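Local coordinates for protein proteolytically activated form of PPO4 Tyrosinase (Agaricus bisporus var. bisporus H97, PDB 4OUA) that uses a pair of copper ions to hydroxylate monophenols and oxidise the resulting o-diphenols to o-quinones, the first step toward melanin pigments, at residues F28-R33 with Q121-L126; R33-I38 with S95-I100; L295-W300 with L364-I369. All blocks are in the same frame, centred on the assembly; numbering follows the deposited sequence.

Interaction 1: F28-R33 with Q121-L126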
loop_
_atom_site.group_PDB
_atom_site.type_symbol
_atom_site.label_atom_id
_atom_site.label_comp_id
_atom_site.label_asym_id
_atom_site.label_seq_id
_atom_site.Cartn_x
_atom_site.Cartn_y
_atom_site.Cartn_z
ATOM N N PHE A 28 -1.423 -17.464 1.584
ATOM C CA PHE A 28 -0.201 -17.264 0.816
ATOM C C PHE A 28 -0.348 -17.793 -0.605
ATOM O O PHE A 28 0.066 -17.141 -1.562
ATOM C CB PHE A 28 0.986 -17.933 1.510
ATOM C CG PHE A 28 2.311 -17.633 0.869
ATOM C CD1 PHE A 28 2.845 -16.356 0.920
ATOM C CD2 PHE A 28 3.025 -18.627 0.224
ATOM C CE1 PHE A 28 4.064 -16.074 0.331
ATOM C CE2 PHE A 28 4.246 -18.353 -0.366
ATOM C CZ PHE A 28 4.766 -17.074 -0.312
ATOM N N THR A 29 -0.940 -18.978 -0.737
ATOM C CA THR A 29 -1.187 -19.574 -2.045
ATOM C C THR A 29 -2.106 -18.701 -2.891
ATOM O O THR A 29 -1.850 -18.479 -4.075
ATOM C CB THR A 29 -1.817 -20.973 -1.922
ATOM O OG1 THR A 29 -0.853 -21.891 -1.390
ATOM C CG2 THR A 29 -2.280 -21.466 -3.282
ATOM N N LEU A 30 -3.178 -18.210 -2.277
ATOM C CA LEU A 30 -4.147 -17.379 -2.983
ATOM C C LEU A 30 -3.529 -16.054 -3.406
ATOM O O LEU A 30 -3.859 -15.514 -4.461
ATOM C CB LEU A 30 -5.381 -17.129 -2.113
ATOM C CG LEU A 30 -6.350 -18.302 -1.952
ATOM C CD1 LEU A 30 -7.540 -17.904 -1.090
ATOM C CD2 LEU A 30 -6.813 -18.801 -3.313
ATOM N N TYR A 31 -2.625 -15.540 -2.579
ATOM C CA TYR A 31 -1.976 -14.265 -2.853
ATOM C C TYR A 31 -0.990 -14.390 -4.014
ATOM O O TYR A 31 -0.937 -13.527 -4.888
ATOM C CB TYR A 31 -1.267 -13.746 -1.600
ATOM C CG TYR A 31 -0.813 -12.309 -1.706
ATOM C CD1 TYR A 31 -1.708 -11.263 -1.515
ATOM C CD2 TYR A 31 0.508 -11.995 -1.999
ATOM C CE1 TYR A 31 -1.301 -9.946 -1.612
ATOM C CE2 TYR A 31 0.926 -10.680 -2.099
ATOM C CZ TYR A 31 0.016 -9.660 -1.903
ATOM O OH TYR A 31 0.422 -8.349 -2.002
ATOM N N ILE A 32 -0.215 -15.470 -4.016
ATOM C CA ILE A 32 0.757 -15.718 -5.077
ATOM C C ILE A 32 0.069 -15.981 -6.413
ATOM O O ILE A 32 0.555 -15.567 -7.467
ATOM C CB ILE A 32 1.668 -16.912 -4.740
ATOM C CG1 ILE A 32 2.412 -16.666 -3.425
ATOM C CG2 ILE A 32 2.649 -17.171 -5.873
ATOM C CD1 ILE A 32 3.326 -15.463 -3.452
ATOM N N ARG A 33 -1.064 -16.673 -6.365
ATOM C CA ARG A 33 -1.830 -16.960 -7.570
ATOM C C ARG A 33 -2.517 -15.707 -8.105
ATOM O O ARG A 33 -2.430 -15.402 -9.294
ATOM C CB ARG A 33 -2.870 -18.050 -7.302
ATOM C CG ARG A 33 -2.284 -19.427 -7.040
ATOM C CD ARG A 33 -1.459 -19.913 -8.221
ATOM N NE ARG A 33 -1.238 -21.357 -8.177
ATOM C CZ ARG A 33 -0.488 -22.028 -9.049
ATOM N NH1 ARG A 33 0.124 -21.386 -10.035
ATOM N NH2 ARG A 33 -0.347 -23.340 -8.931
ATOM N N GLN A 121 -13.630 -19.756 1.104
ATOM C CA GLN A 121 -13.722 -18.974 2.330
ATOM C C GLN A 121 -12.441 -18.185 2.576
ATOM O O GLN A 121 -12.481 -17.052 3.052
ATOM C CB GLN A 121 -14.015 -19.879 3.527
ATOM C CG GLN A 121 -14.163 -19.134 4.842
ATOM C CD GLN A 121 -15.339 -18.178 4.838
ATOM O OE1 GLN A 121 -16.494 -18.598 4.891
ATOM N NE2 GLN A 121 -15.050 -16.883 4.771
ATOM N N ALA A 122 -11.305 -18.796 2.250
ATOM C CA ALA A 122 -10.010 -18.147 2.411
ATOM C C ALA A 122 -9.914 -16.908 1.529
ATOM O O ALA A 122 -9.364 -15.886 1.935
ATOM C CB ALA A 122 -8.884 -19.119 2.091
ATOM N N ALA A 123 -10.454 -17.009 0.319
ATOM C CA ALA A 123 -10.485 -15.879 -0.601
ATOM C C ALA A 123 -11.372 -14.776 -0.042
ATOM O O ALA A 123 -11.082 -13.589 -0.194
ATOM C CB ALA A 123 -10.975 -16.319 -1.971
ATOM N N GLU A 124 -12.456 -15.183 0.612
ATOM C CA GLU A 124 -13.380 -14.246 1.239
ATOM C C GLU A 124 -12.719 -13.497 2.392
ATOM O O GLU A 124 -13.016 -12.328 2.633
ATOM C CB GLU A 124 -14.624 -14.981 1.737
ATOM C CG GLU A 124 -15.511 -15.516 0.628
ATOM C CD GLU A 124 -16.219 -14.412 -0.131
ATOM O OE1 GLU A 124 -16.500 -13.357 0.478
ATOM O OE2 GLU A 124 -16.494 -14.599 -1.337
ATOM N N ASP A 125 -11.822 -14.177 3.100
ATOM C CA ASP A 125 -11.128 -13.581 4.237
ATOM C C ASP A 125 -9.839 -12.890 3.810
ATOM O O ASP A 125 -9.208 -12.196 4.607
ATOM C CB ASP A 125 -10.812 -14.640 5.295
ATOM C CG ASP A 125 -12.054 -15.319 5.833
ATOM O OD1 ASP A 125 -13.152 -14.734 5.719
ATOM O OD2 ASP A 125 -11.931 -16.439 6.376
ATOM N N LEU A 126 -9.450 -13.084 2.554
ATOM C CA LEU A 126 -8.184 -12.555 2.059
ATOM C C LEU A 126 -8.137 -11.030 2.098
ATOM O O LEU A 126 -9.031 -10.355 1.589
ATOM C CB LEU A 126 -7.919 -13.043 0.635
ATOM C CG LEU A 126 -6.586 -12.584 0.040
ATOM C CD1 LEU A 126 -5.430 -13.028 0.922
ATOM C CD2 LEU A 126 -6.417 -13.107 -1.375
#
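Leu30 reaches out from helix 25-39 and lays its CD1 methyl on the backbone of helix 116-125. This is helix-to-helix packing in the mainly helical tyrosinase fold. The two segments come closest at Leu30 and Ala123, whose CA atoms lie 6.9 Å apart. The small alanines facing Leu30 are consistent with this close approach. Leu30 holds its CG anti to the carbonyl carbon (chi1 -74°) and its CD1 extended (chi2 -179°), which carries that methyl straight across. The methyl meets Ala122 from its CB side, with Leu30 CD1 3.7 Å from Ala122 CB. Leu30 CD1 is also 3.9 Å from Ala123 CB, beside the main chain. Leu126, just past the helix, meets the leucine nearer its backbone. Its CD2 touches the stem of Leu30 and not the branch end, with Leu126 CD2 4.2 Å from Leu30 CB. All four touching residues are buried, and their side chains meet through apolar atoms alone. Helix 86-109 closes the same core, with Ile108 against Leu30 and Ala105 against Leu126. The next residue, Tyr31, hydrogen-bonds through OH to Gln128 NE2. The nearest approach of all is made to main-chain atoms, where Leu30 CD1 lies 3.4 Å from Ala123 N and 3.6 Å from Ala123 CA.

Interaction 2: R33-I38 with S95-I100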
loop_
_atom_site.group_PDB
_atom_site.type_symbol
_atom_site.label_atom_id
_atom_site.label_comp_id
_atom_site.label_asym_id
_atom_site.label_seq_id
_atom_site.Cartn_x
_atom_site.Cartn_y
_atom_site.Cartn_z
ATOM N N ARG A 33 -1.064 -16.673 -6.365
ATOM C CA ARG A 33 -1.830 -16.960 -7.570
ATOM C C ARG A 33 -2.517 -15.707 -8.105
ATOM O O ARG A 33 -2.430 -15.402 -9.294
ATOM C CB ARG A 33 -2.870 -18.050 -7.302
ATOM C CG ARG A 33 -2.284 -19.427 -7.040
ATOM C CD ARG A 33 -1.459 -19.913 -8.221
ATOM N NE ARG A 33 -1.238 -21.357 -8.177
ATOM C CZ ARG A 33 -0.488 -22.028 -9.049
ATOM N NH1 ARG A 33 0.124 -21.386 -10.035
ATOM N NH2 ARG A 33 -0.347 -23.340 -8.931
ATOM N N ALA A 34 -3.199 -14.985 -7.219
ATOM C CA ALA A 34 -3.973 -13.814 -7.616
ATOM C C ALA A 34 -3.070 -12.676 -8.070
ATOM O O ALA A 34 -3.405 -11.940 -8.999
ATOM C CB ALA A 34 -4.865 -13.357 -6.474
ATOM N N LEU A 35 -1.925 -12.532 -7.411
ATOM C CA LEU A 35 -0.976 -11.482 -7.759
ATOM C C LEU A 35 -0.358 -11.740 -9.131
ATOM O O LEU A 35 -0.172 -10.816 -9.925
ATOM C CB LEU A 35 0.116 -11.372 -6.693
ATOM C CG LEU A 35 1.148 -10.266 -6.894
ATOM C CD1 LEU A 35 0.467 -8.916 -7.037
ATOM C CD2 LEU A 35 2.130 -10.252 -5.738
ATOM N N GLN A 36 -0.044 -13.001 -9.407
ATOM C CA GLN A 36 0.464 -13.382 -10.716
ATOM C C GLN A 36 -0.628 -13.201 -11.767
ATOM O O GLN A 36 -0.356 -12.840 -12.909
ATOM C CB GLN A 36 0.962 -14.831 -10.700
ATOM C CG GLN A 36 1.572 -15.302 -12.011
ATOM C CD GLN A 36 2.932 -14.689 -12.276
ATOM O OE1 GLN A 36 3.852 -14.818 -11.467
ATOM N NE2 GLN A 36 3.067 -14.014 -13.412
ATOM N N ALA A 37 -1.869 -13.441 -11.361
ATOM C CA ALA A 37 -3.007 -13.352 -12.267
ATOM C C ALA A 37 -3.231 -11.926 -12.763
ATOM O O ALA A 37 -3.479 -11.705 -13.948
ATOM C CB ALA A 37 -4.261 -13.874 -11.583
ATOM N N ILE A 38 -3.146 -10.960 -11.854
ATOM C CA ILE A 38 -3.382 -9.565 -12.206
ATOM C C ILE A 38 -2.153 -8.939 -12.864
ATOM O O ILE A 38 -2.260 -7.935 -13.569
ATOM C CB ILE A 38 -3.785 -8.729 -10.974
ATOM C CG1 ILE A 38 -2.658 -8.710 -9.942
ATOM C CG2 ILE A 38 -5.063 -9.275 -10.359
ATOM C CD1 ILE A 38 -2.968 -7.873 -8.721
ATOM N N SER A 95 -7.497 0.028 -0.861
ATOM C CA SER A 95 -8.813 -0.601 -0.844
ATOM C C SER A 95 -9.218 -1.128 -2.216
ATOM O O SER A 95 -9.758 -2.231 -2.329
ATOM C CB SER A 95 -9.863 0.383 -0.336
ATOM O OG SER A 95 -9.546 0.814 0.973
ATOM N N ILE A 96 -8.964 -0.339 -3.255
ATOM C CA ILE A 96 -9.290 -0.764 -4.610
ATOM C C ILE A 96 -8.377 -1.912 -5.020
ATOM O O ILE A 96 -8.810 -2.854 -5.684
ATOM C CB ILE A 96 -9.167 0.388 -5.626
ATOM C CG1 ILE A 96 -9.658 -0.066 -7.002
ATOM C CG2 ILE A 96 -7.735 0.893 -5.704
ATOM C CD1 ILE A 96 -11.089 -0.562 -7.000
ATOM N N TYR A 97 -7.116 -1.831 -4.609
ATOM C CA TYR A 97 -6.150 -2.886 -4.888
ATOM C C TYR A 97 -6.550 -4.184 -4.201
ATOM O O TYR A 97 -6.625 -5.235 -4.834
ATOM C CB TYR A 97 -4.751 -2.470 -4.437
ATOM C CG TYR A 97 -3.678 -3.475 -4.784
ATOM C CD1 TYR A 97 -3.081 -3.475 -6.036
ATOM C CD2 TYR A 97 -3.259 -4.421 -3.857
ATOM C CE1 TYR A 97 -2.096 -4.391 -6.359
ATOM C CE2 TYR A 97 -2.276 -5.341 -4.170
ATOM C CZ TYR A 97 -1.696 -5.320 -5.420
ATOM O OH TYR A 97 -0.719 -6.236 -5.731
ATOM N N GLU A 98 -6.798 -4.095 -2.898
ATOM C CA GLU A 98 -7.245 -5.235 -2.108
ATOM C C GLU A 98 -8.534 -5.820 -2.676
ATOM O O GLU A 98 -8.720 -7.038 -2.693
ATOM C CB GLU A 98 -7.451 -4.820 -0.651
ATOM C CG GLU A 98 -7.885 -5.947 0.264
ATOM C CD GLU A 98 -8.172 -5.470 1.676
ATOM O OE1 GLU A 98 -8.899 -4.464 1.831
ATOM O OE2 GLU A 98 -7.667 -6.099 2.629
ATOM N N GLN A 99 -9.418 -4.942 -3.141
ATOM C CA GLN A 99 -10.672 -5.356 -3.761
ATOM C C GLN A 99 -10.419 -6.167 -5.029
ATOM O O GLN A 99 -10.846 -7.318 -5.138
ATOM C CB GLN A 99 -11.536 -4.133 -4.082
ATOM C CG GLN A 99 -12.770 -4.435 -4.916
ATOM C CD GLN A 99 -13.484 -3.176 -5.370
ATOM O OE1 GLN A 99 -13.461 -2.154 -4.683
ATOM N NE2 GLN A 99 -14.116 -3.242 -6.536
ATOM N N ILE A 100 -9.723 -5.557 -5.981
ATOM C CA ILE A 100 -9.402 -6.210 -7.243
ATOM C C ILE A 100 -8.585 -7.476 -7.024
ATOM O O ILE A 100 -8.780 -8.478 -7.714
ATOM C CB ILE A 100 -8.625 -5.269 -8.179
ATOM C CG1 ILE A 100 -9.508 -4.093 -8.599
ATOM C CG2 ILE A 100 -8.125 -6.024 -9.399
ATOM C CD1 ILE A 100 -10.788 -4.509 -9.295
#
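Leu35 and Ile38 of helix 25-39 meet one aromatic side chain, Tyr97 of helix 86-109. The contact joins two helices of the tyrosinase fold. Leu35 comes first along the segment. Its CG lies anti to the backbone N (chi1 -177°), and this swings CD1 round to the phenol. The methyl arrives at the edge of the Tyr97 ring, near its plane, at the hydroxyl end. Leu35 CD1 is 3.2 Å from Tyr97 OH and 4.5 Å from Tyr97 CZ. Ile38, a turn later, points toward the partner helix. Its side chain stands at about a right angle to that of Tyr97. Ile38 CD1 lies 4.3 Å from Tyr97 CE1 and 4.1 Å from Tyr97 OH. The closest CA atoms of the two segments, those of Ile38 and Ile100, are 8.5 Å apart, so the long tyrosine bridges much of the gap. Phe49 of helix 49-54 packs on Leu35, Ile38 and Tyr97, and Trp279 stacks on the Tyr97 ring. Further along helix 86-109, Ala105 packs on Ala34. The Tyr97 side chain is about 9 Å from that of the copper ligand His282, which places the contact outside the first shell of the metal site. The chemistry is that of a phenol held by apolar neighbours: across this interface methyl groups meet the hydroxyl oxygen and ring carbons, and this contact probably holds by shape and dispersion, without polar pairing.

Interaction 3: L295-W300 with L364-I369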
loop_
_atom_site.group_PDB
_atom_site.type_symbol
_atom_site.label_atom_id
_atom_site.label_comp_id
_atom_site.label_asym_id
_atom_site.label_seq_id
_atom_site.Cartn_x
_atom_site.Cartn_y
_atom_site.Cartn_z
ATOM N N LEU A 295 -5.073 6.759 19.366
ATOM C CA LEU A 295 -4.462 7.679 20.319
ATOM C C LEU A 295 -5.077 9.071 20.228
ATOM O O LEU A 295 -5.247 9.748 21.241
ATOM C CB LEU A 295 -2.949 7.765 20.093
ATOM C CG LEU A 295 -2.143 6.480 20.295
ATOM C CD1 LEU A 295 -0.658 6.750 20.106
ATOM C CD2 LEU A 295 -2.412 5.877 21.666
ATOM N N TYR A 296 -5.411 9.492 19.012
ATOM C CA TYR A 296 -5.924 10.839 18.786
ATOM C C TYR A 296 -7.315 10.844 18.161
ATOM O O TYR A 296 -7.488 11.317 17.038
ATOM C CB TYR A 296 -4.963 11.628 17.895
ATOM C CG TYR A 296 -3.622 11.904 18.533
ATOM C CD1 TYR A 296 -3.455 12.971 19.405
ATOM C CD2 TYR A 296 -2.522 11.104 18.258
ATOM C CE1 TYR A 296 -2.232 13.230 19.989
ATOM C CE2 TYR A 296 -1.294 11.355 18.837
ATOM C CZ TYR A 296 -1.155 12.419 19.703
ATOM O OH TYR A 296 0.067 12.675 20.282
ATOM N N PRO A 297 -8.314 10.329 18.892
ATOM C CA PRO A 297 -9.690 10.320 18.388
ATOM C C PRO A 297 -10.243 11.733 18.242
ATOM O O PRO A 297 -9.930 12.601 19.057
ATOM C CB PRO A 297 -10.452 9.539 19.461
ATOM C CG PRO A 297 -9.654 9.737 20.700
ATOM C CD PRO A 297 -8.221 9.784 20.257
ATOM N N GLY A 298 -11.047 11.960 17.209
ATOM C CA GLY A 298 -11.631 13.266 16.976
ATOM C C GLY A 298 -10.827 14.100 15.998
ATOM O O GLY A 298 -11.356 15.022 15.378
ATOM N N VAL A 299 -9.544 13.777 15.860
ATOM C CA VAL A 299 -8.672 14.499 14.940
ATOM C C VAL A 299 -8.695 13.870 13.551
ATOM O O VAL A 299 -8.425 12.678 13.397
ATOM C CB VAL A 299 -7.217 14.534 15.442
ATOM C CG1 VAL A 299 -6.366 15.402 14.527
ATOM C CG2 VAL A 299 -7.161 15.044 16.868
ATOM N N TRP A 300 -9.016 14.675 12.541
ATOM C CA TRP A 300 -9.046 14.193 11.165
ATOM C C TRP A 300 -8.568 15.272 10.191
ATOM O O TRP A 300 -7.842 16.188 10.577
ATOM C CB TRP A 300 -10.453 13.717 10.796
ATOM C CG TRP A 300 -10.477 12.684 9.704
ATOM C CD1 TRP A 300 -11.165 12.749 8.527
ATOM C CD2 TRP A 300 -9.771 11.435 9.686
ATOM N NE1 TRP A 300 -10.938 11.618 7.781
ATOM C CE2 TRP A 300 -10.085 10.796 8.469
ATOM C CE3 TRP A 300 -8.905 10.797 10.581
ATOM C CZ2 TRP A 300 -9.563 9.548 8.124
ATOM C CZ3 TRP A 300 -8.389 9.559 10.237
ATOM C CH2 TRP A 300 -8.720 8.948 9.019
ATOM N N LEU A 364 -10.675 3.035 26.754
ATOM C CA LEU A 364 -9.988 1.763 26.949
ATOM C C LEU A 364 -9.080 1.437 25.768
ATOM O O LEU A 364 -7.969 0.936 25.945
ATOM C CB LEU A 364 -10.995 0.632 27.157
ATOM C CG LEU A 364 -10.430 -0.783 27.014
ATOM C CD1 LEU A 364 -9.319 -1.031 28.025
ATOM C CD2 LEU A 364 -11.530 -1.825 27.153
ATOM N N VAL A 365 -9.563 1.722 24.562
ATOM C CA VAL A 365 -8.798 1.473 23.349
ATOM C C VAL A 365 -7.536 2.330 23.308
ATOM O O VAL A 365 -6.460 1.848 22.954
ATOM C CB VAL A 365 -9.640 1.745 22.085
ATOM C CG1 VAL A 365 -8.771 1.682 20.837
ATOM C CG2 VAL A 365 -10.791 0.754 21.990
ATOM N N ARG A 366 -7.673 3.600 23.679
ATOM C CA ARG A 366 -6.547 4.527 23.659
ATOM C C ARG A 366 -5.449 4.099 24.629
ATOM O O ARG A 366 -4.268 4.356 24.393
ATOM C CB ARG A 366 -7.015 5.947 23.988
ATOM C CG ARG A 366 -5.886 6.964 24.088
ATOM C CD ARG A 366 -6.413 8.393 24.048
ATOM N NE ARG A 366 -7.335 8.681 25.144
ATOM C CZ ARG A 366 -8.042 9.802 25.247
ATOM N NH1 ARG A 366 -7.939 10.741 24.316
ATOM N NH2 ARG A 366 -8.858 9.983 26.278
ATOM N N ASP A 367 -5.841 3.443 25.716
ATOM C CA ASP A 367 -4.881 2.980 26.709
ATOM C C ASP A 367 -4.243 1.664 26.283
ATOM O O ASP A 367 -3.056 1.434 26.523
ATOM C CB ASP A 367 -5.551 2.824 28.075
ATOM C CG ASP A 367 -6.013 4.150 28.651
ATOM O OD1 ASP A 367 -5.399 5.186 28.320
ATOM O OD2 ASP A 367 -6.988 4.155 29.431
ATOM N N TYR A 368 -5.033 0.804 25.647
ATOM C CA TYR A 368 -4.535 -0.477 25.161
ATOM C C TYR A 368 -3.553 -0.279 24.014
ATOM O O TYR A 368 -2.466 -0.858 24.003
ATOM C CB TYR A 368 -5.692 -1.368 24.711
ATOM C CG TYR A 368 -5.257 -2.718 24.187
ATOM C CD1 TYR A 368 -5.032 -3.779 25.054
ATOM C CD2 TYR A 368 -5.075 -2.933 22.827
ATOM C CE1 TYR A 368 -4.636 -5.013 24.584
ATOM C CE2 TYR A 368 -4.679 -4.166 22.346
ATOM C CZ TYR A 368 -4.460 -5.203 23.230
ATOM O OH TYR A 368 -4.065 -6.435 22.763
ATOM N N ILE A 369 -3.946 0.545 23.049
ATOM C CA ILE A 369 -3.118 0.806 21.881
ATOM C C ILE A 369 -1.841 1.544 22.262
ATOM O O ILE A 369 -0.770 1.272 21.715
ATOM C CB ILE A 369 -3.885 1.621 20.825
ATOM C CG1 ILE A 369 -5.120 0.850 20.361
ATOM C CG2 ILE A 369 -2.988 1.938 19.642
ATOM C CD1 ILE A 369 -4.797 -0.507 19.776
#
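Arg366 lays the aliphatic part of its side chain over the end of helix 277-295, where Leu295 presents its backbone carbonyl. Arg366 CD sits 3.3 Å from Leu295 O, and Arg366 CG lies 4.1 Å from Leu295 CA. The CA atoms of these two residues, Leu295 and Arg366, are only 5.0 Å apart, so helix 362-377 passes very near the main chain here. The carbonyl oxygen of Leu295 is at the edge of the guanidinium, near its plane, but the contact is made by the methylene CD and not by an N-H. The arginine chain leaves its helix extended, then bends at chi3 (60°). That bend turns the guanidinium toward Pro297. Pro297 and Arg366 stand at about a right angle, and Arg366 NH1 rests 4.1 Å from Pro297 CG. On the buried side, Leu295 turns its branch end back to the helix. Leu295 CD2 lies 3.6 Å from Arg366 O and 4.5 Å from Ile369 CG2. Ile373, further along helix 362-377, also packs on Leu295, and Ile369 reaches Leu291 and Ala294 of helix 277-295. The motif is a helix end running into a turn. Tyr296 is the first residue to leave helical angles, and a type II beta turn spans Tyr296 to Val299. Gly298 takes the third position with a positive phi (95°), as is common for glycine in a type II turn. The turn and the C-terminal helix thus meet at the protein surface, far from the copper site. The contact pairs a buried apolar half with an exposed half, in which the charged end of Arg366 lies beside a proline and makes a long, weak ion pair with Asp363. Hydrophobic contact and arginine methylenes therefore probably do most of the holding.

How the interactions relate
Interactions 1 and 2 share helix 25-39 and are fully buried, with centres about 10 Å apart. Arg33 belongs to both ranges but touches neither partner segment. One part of the helix packs on helix 116-125 and the next on helix 86-109, two helices that follow each other in the chain. Interaction 2 lies deeper and closer to the copper site. Interaction 3 stands apart, its centre about 31 Å from those of the others, and joins helix 362-377 to the turn after helix 277-295. The chemistry follows the place: methyls on alanines and backbone in interaction 1, methyls around a phenol in interaction 2, and a partly exposed mix of leucine, proline and arginine in interaction 3.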